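Local atomic coordinates of oxysterol-binding protein homolog 3 (Saccharomyces cerevisiae, PDB entry 4IC4), a protein that carries lipids between membranes through the cytosol in a hydrophobic pocket, coupling their directional transfer to phosphoinositides and helping to maintain the distribution of sterols. Residues 157-169 and 180-192. Sequence-based numbering, arbitrary orientation.
Sequences HLDWECSYTVTPS and NNEGILRLKFKTT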
loop_
_atom_site.group_PDB
_atom_site.type_symbol
_atom_site.label_atom_id
_atom_site.label_comp_id
_atom_site.label_asym_id
_atom_site.label_seq_id
_atom_site.Cartn_x
_atom_site.Cartn_y
_atom_site.Cartn_z
ATOM N N HIS A 157 -4.010 3.963 16.122
ATOM C CA HIS A 157 -4.529 2.910 16.987
ATOM C C HIS A 157 -4.358 3.511 18.380
ATOM O O HIS A 157 -3.629 4.489 18.547
ATOM C CB HIS A 157 -3.671 1.650 16.829
ATOM C CG HIS A 157 -4.122 0.483 17.655
ATOM N ND1 HIS A 157 -3.850 0.371 19.001
ATOM C CD2 HIS A 157 -4.786 -0.647 17.310
ATOM C CE1 HIS A 157 -4.322 -0.779 19.450
ATOM N NE2 HIS A 157 -4.893 -1.415 18.443
ATOM N N LEU A 158 -5.032 2.954 19.376
ATOM C CA LEU A 158 -4.892 3.476 20.728
ATOM C C LEU A 158 -3.445 3.397 21.212
ATOM O O LEU A 158 -2.975 4.274 21.944
ATOM C CB LEU A 158 -5.778 2.687 21.699
ATOM C CG LEU A 158 -5.584 2.994 23.189
ATOM C CD1 LEU A 158 -6.074 4.399 23.483
ATOM C CD2 LEU A 158 -6.347 1.983 24.030
ATOM N N ASP A 159 -2.728 2.363 20.779
ATOM C CA ASP A 159 -1.360 2.154 21.246
ATOM C C ASP A 159 -0.214 2.461 20.286
ATOM O O ASP A 159 0.951 2.313 20.649
ATOM C CB ASP A 159 -1.224 0.717 21.756
ATOM C CG ASP A 159 -2.308 0.351 22.753
ATOM O OD1 ASP A 159 -2.592 1.175 23.646
ATOM O OD2 ASP A 159 -2.873 -0.756 22.642
ATOM N N TRP A 160 -0.531 2.883 19.069
ATOM C CA TRP A 160 0.506 3.204 18.095
ATOM C C TRP A 160 -0.073 4.010 16.954
ATOM O O TRP A 160 -1.284 4.053 16.753
ATOM C CB TRP A 160 1.153 1.929 17.520
ATOM C CG TRP A 160 0.174 0.928 16.938
ATOM C CD1 TRP A 160 -0.313 -0.189 17.554
ATOM C CD2 TRP A 160 -0.447 0.971 15.642
ATOM N NE1 TRP A 160 -1.196 -0.844 16.726
ATOM C CE2 TRP A 160 -1.297 -0.154 15.548
ATOM C CE3 TRP A 160 -0.367 1.852 14.553
ATOM C CZ2 TRP A 160 -2.068 -0.423 14.408
ATOM C CZ3 TRP A 160 -1.138 1.583 13.416
ATOM C CH2 TRP A 160 -1.975 0.454 13.356
ATOM N N GLU A 161 0.804 4.677 16.220
ATOM C CA GLU A 161 0.380 5.441 15.059
ATOM C C GLU A 161 1.505 5.369 14.049
ATOM O O GLU A 161 2.659 5.117 14.405
ATOM C CB GLU A 161 0.062 6.893 15.421
ATOM C CG GLU A 161 1.213 7.679 16.010
ATOM C CD GLU A 161 0.849 9.134 16.231
ATOM O OE1 GLU A 161 -0.192 9.401 16.870
ATOM O OE2 GLU A 161 1.608 10.010 15.767
ATOM N N CYS A 162 1.171 5.577 12.783
ATOM C CA CYS A 162 2.167 5.505 11.731
ATOM C C CYS A 162 1.920 6.575 10.679
ATOM O O CYS A 162 0.781 6.807 10.279
ATOM C CB CYS A 162 2.122 4.120 11.083
ATOM S SG CYS A 162 3.532 3.742 10.022
ATOM N N SER A 163 2.993 7.237 10.255
ATOM C CA SER A 163 2.923 8.272 9.234
ATOM C C SER A 163 3.791 7.819 8.064
ATOM O O SER A 163 4.789 7.113 8.246
ATOM C CB SER A 163 3.433 9.600 9.792
ATOM O OG SER A 163 4.776 9.473 10.223
ATOM N N TYR A 164 3.411 8.227 6.860
ATOM C CA TYR A 164 4.136 7.815 5.670
ATOM C C TYR A 164 3.890 8.790 4.533
ATOM O O TYR A 164 2.750 9.103 4.217
ATOM C CB TYR A 164 3.648 6.411 5.285
ATOM C CG TYR A 164 4.408 5.649 4.206
ATOM C CD1 TYR A 164 5.794 5.794 4.035
ATOM C CD2 TYR A 164 3.751 4.661 3.457
ATOM C CE1 TYR A 164 6.496 4.961 3.157
ATOM C CE2 TYR A 164 4.440 3.833 2.583
ATOM C CZ TYR A 164 5.810 3.979 2.440
ATOM O OH TYR A 164 6.482 3.111 1.605
ATOM N N THR A 165 4.969 9.294 3.948
ATOM C CA THR A 165 4.896 10.195 2.800
ATOM C C THR A 165 5.660 9.398 1.757
ATOM O O THR A 165 6.864 9.163 1.903
ATOM C CB THR A 165 5.590 11.542 3.076
ATOM O OG1 THR A 165 4.873 12.244 4.102
ATOM C CG2 THR A 165 5.613 12.386 1.817
ATOM N N VAL A 166 4.972 8.985 0.699
ATOM C CA VAL A 166 5.615 8.134 -0.284
ATOM C C VAL A 166 5.418 8.474 -1.753
ATOM O O VAL A 166 4.361 8.953 -2.174
ATOM C CB VAL A 166 5.161 6.684 -0.050
ATOM C CG1 VAL A 166 3.647 6.589 -0.222
ATOM C CG2 VAL A 166 5.850 5.748 -1.005
ATOM N N THR A 167 6.460 8.204 -2.525
ATOM C CA THR A 167 6.453 8.414 -3.962
ATOM C C THR A 167 6.917 7.121 -4.609
ATOM O O THR A 167 8.082 6.743 -4.470
ATOM C CB THR A 167 7.419 9.537 -4.388
ATOM O OG1 THR A 167 6.912 10.799 -3.942
ATOM C CG2 THR A 167 7.566 9.568 -5.913
ATOM N N PRO A 168 6.009 6.404 -5.290
ATOM C CA PRO A 168 6.409 5.153 -5.940
ATOM C C PRO A 168 7.336 5.501 -7.097
ATOM O O PRO A 168 7.180 6.547 -7.725
ATOM C CB PRO A 168 5.083 4.571 -6.422
ATOM C CG PRO A 168 4.092 5.106 -5.416
ATOM C CD PRO A 168 4.541 6.540 -5.265
ATOM N N SER A 169 8.309 4.641 -7.367
ATOM C CA SER A 169 9.233 4.893 -8.464
ATOM C C SER A 169 9.499 3.593 -9.199
ATOM O O SER A 169 9.323 2.507 -8.645
ATOM C CB SER A 169 10.550 5.474 -7.945
ATOM O OG SER A 169 11.313 4.490 -7.273
ATOM N N ASN A 180 10.049 0.685 -6.374
ATOM C CA ASN A 180 10.392 1.190 -5.055
ATOM C C ASN A 180 9.357 2.183 -4.569
ATOM O O ASN A 180 8.656 2.814 -5.358
ATOM C CB ASN A 180 11.754 1.892 -5.061
ATOM C CG ASN A 180 12.909 0.936 -5.279
ATOM O OD1 ASN A 180 13.228 0.577 -6.408
ATOM N ND2 ASN A 180 13.539 0.516 -4.189
ATOM N N ASN A 181 9.256 2.293 -3.252
ATOM C CA ASN A 181 8.368 3.254 -2.620
ATOM C C ASN A 181 9.354 4.152 -1.891
ATOM O O ASN A 181 9.955 3.737 -0.897
ATOM C CB ASN A 181 7.437 2.577 -1.612
ATOM C CG ASN A 181 6.087 2.210 -2.207
ATOM O OD1 ASN A 181 5.304 1.496 -1.583
ATOM N ND2 ASN A 181 5.804 2.704 -3.408
ATOM N N GLU A 182 9.551 5.362 -2.400
ATOM C CA GLU A 182 10.481 6.294 -1.778
ATOM C C GLU A 182 9.787 6.991 -0.621
ATOM O O GLU A 182 8.767 7.661 -0.801
ATOM C CB GLU A 182 10.970 7.326 -2.799
ATOM C CG GLU A 182 11.527 6.703 -4.071
ATOM C CD GLU A 182 12.093 7.729 -5.043
ATOM O OE1 GLU A 182 11.605 8.878 -5.063
ATOM O OE2 GLU A 182 13.021 7.373 -5.803
ATOM N N GLY A 183 10.346 6.833 0.571
ATOM C CA GLY A 183 9.756 7.447 1.740
ATOM C C GLY A 183 9.942 6.560 2.948
ATOM O O GLY A 183 9.966 5.330 2.840
ATOM N N ILE A 184 10.074 7.187 4.108
ATOM C CA ILE A 184 10.272 6.446 5.342
ATOM C C ILE A 184 8.973 6.236 6.105
ATOM O O ILE A 184 8.211 7.175 6.324
ATOM C CB ILE A 184 11.268 7.180 6.268
ATOM C CG1 ILE A 184 12.618 7.327 5.564
ATOM C CG2 ILE A 184 11.431 6.413 7.572
ATOM C CD1 ILE A 184 13.657 8.060 6.379
ATOM N N LEU A 185 8.707 4.992 6.483
ATOM C CA LEU A 185 7.520 4.707 7.274
ATOM C C LEU A 185 7.947 5.003 8.704
ATOM O O LEU A 185 8.932 4.443 9.191
ATOM C CB LEU A 185 7.098 3.242 7.147
ATOM C CG LEU A 185 6.572 2.795 5.784
ATOM C CD1 LEU A 185 7.747 2.576 4.844
ATOM C CD2 LEU A 185 5.774 1.505 5.935
ATOM N N ARG A 186 7.209 5.886 9.365
ATOM C CA ARG A 186 7.527 6.278 10.729
ATOM C C ARG A 186 6.481 5.774 11.706
ATOM O O ARG A 186 5.367 6.302 11.769
ATOM C CB ARG A 186 7.633 7.801 10.825
ATOM C CG ARG A 186 8.663 8.411 9.881
ATOM C CD ARG A 186 8.695 9.928 9.992
ATOM N NE ARG A 186 9.591 10.532 9.009
ATOM C CZ ARG A 186 10.912 10.391 9.009
ATOM N NH1 ARG A 186 11.504 9.664 9.947
ATOM N NH2 ARG A 186 11.643 10.974 8.070
ATOM N N LEU A 187 6.859 4.758 12.471
ATOM C CA LEU A 187 5.982 4.155 13.457
ATOM C C LEU A 187 6.307 4.689 14.847
ATOM O O LEU A 187 7.473 4.817 15.214
ATOM C CB LEU A 187 6.161 2.637 13.444
ATOM C CG LEU A 187 5.550 1.831 14.590
ATOM C CD1 LEU A 187 4.034 1.886 14.510
ATOM C CD2 LEU A 187 6.048 0.392 14.511
ATOM N N LYS A 188 5.268 5.011 15.605
ATOM C CA LYS A 188 5.434 5.497 16.970
ATOM C C LYS A 188 4.557 4.708 17.930
ATOM O O LYS A 188 3.358 4.551 17.702
ATOM C CB LYS A 188 5.053 6.977 17.079
ATOM C CG LYS A 188 4.974 7.470 18.522
ATOM C CD LYS A 188 4.469 8.898 18.619
ATOM C CE LYS A 188 4.324 9.322 20.072
ATOM N NZ LYS A 188 3.769 10.696 20.189
ATOM N N PHE A 189 5.164 4.198 18.994
ATOM C CA PHE A 189 4.426 3.482 20.029
ATOM C C PHE A 189 3.815 4.577 20.902
ATOM O O PHE A 189 4.539 5.404 21.451
ATOM C CB PHE A 189 5.377 2.644 20.890
ATOM C CG PHE A 189 5.683 1.284 20.337
ATOM C CD1 PHE A 189 5.351 0.947 19.027
ATOM C CD2 PHE A 189 6.319 0.331 21.132
ATOM C CE1 PHE A 189 5.650 -0.320 18.520
ATOM C CE2 PHE A 189 6.620 -0.931 20.636
ATOM C CZ PHE A 189 6.286 -1.260 19.330
ATOM N N LYS A 190 2.493 4.598 21.020
ATOM C CA LYS A 190 1.841 5.609 21.840
ATOM C C LYS A 190 1.862 5.185 23.303
ATOM O O LYS A 190 1.419 5.918 24.187
ATOM C CB LYS A 190 0.412 5.847 21.347
ATOM C CG LYS A 190 0.375 6.562 19.999
ATOM C CD LYS A 190 -0.992 6.519 19.341
ATOM C CE LYS A 190 -2.028 7.309 20.113
ATOM N NZ LYS A 190 -3.346 7.256 19.427
ATOM N N THR A 191 2.401 3.997 23.550
ATOM C CA THR A 191 2.509 3.475 24.906
ATOM C C THR A 191 3.783 3.991 25.568
ATOM O O THR A 191 3.755 4.461 26.705
ATOM C CB THR A 191 2.584 1.940 24.908
ATOM O OG1 THR A 191 3.618 1.523 24.007
ATOM C CG2 THR A 191 1.256 1.330 24.491
ATOM N N THR A 192 4.892 3.917 24.839
ATOM C CA THR A 192 6.200 4.321 25.358
ATOM C C THR A 192 6.882 5.443 24.585
ATOM O O THR A 192 7.861 6.026 25.055
ATOM C CB THR A 192 7.159 3.138 25.330
ATOM O OG1 THR A 192 7.354 2.742 23.965
ATOM C CG2 THR A 192 6.591 1.965 26.115
HETATM O O HOH W 1 -2.883 8.936 17.274
HETATM O O HOH W 2 0.834 10.506 19.549
HETATM O O HOH W 3 4.744 8.731 13.590
HETATM O O HOH W 4 9.132 3.169 1.564
HETATM O O HOH W 5 7.453 9.498 5.492
#
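Trp160 to Ser169 pairs with Asn180 to Phe189 as an antiparallel beta hairpin in the beta barrel of the OSBP-related domain. The axis of 160-169 runs at 165° to that of 184-189 but at 144° to that of 180-182, and the regular pairing is interrupted between them. Antiparallel hydrogen-bonded pairs flank this break: Ser163 with Arg186, where Arg186 N to Ser163 O measures 2.9 Å, and Thr167 with Glu182. At the break two waters bridge the strands, one linking Thr165 N to Ile184 O, the other accepting from Tyr164 OH and donating to Asn181 O and Gly183 O.

The tight part is the buried face of Trp160, Cys162, Tyr164, Leu185 and Leu187. Leu185 CG sits 3.5 Å from the centroid of the Tyr164 ring, 16° off its normal, a CH-pi contact; Val166 CB lies over the opposite face, within its own strand. With CG anti to the backbone N, the ring reaches across to Asn181, its OH 3.4 Å from Asn181 CB. Replacing Tyr164 with an alanine would probably leave Leu185 without its aromatic partner and the bridging water without its hydroxyl donor. Toward the open end of the hairpin, helix 83-88 packs on this layer, with Leu85 against both Trp160 and Leu187.

The other face, carrying Glu161, Ser163, Arg186 and Lys188, is looser and more polar. Glu161 and Lys188 lie side by side, yet Glu161 OE2 and Lys188 NZ remain 5.0 Å apart, too far for a salt bridge; a water joins Lys188 NZ to Glu161 OE1, its bond to the carboxylate weak. The end of Arg186 leads away from 157-169 to a salt bridge with Glu197 on the adjacent strand 195-199. Beyond strand 184-189, the Lys190 side chain, bent at chi3, passes the backbone of Trp160 and donates from NZ to His157 O at 2.9 Å.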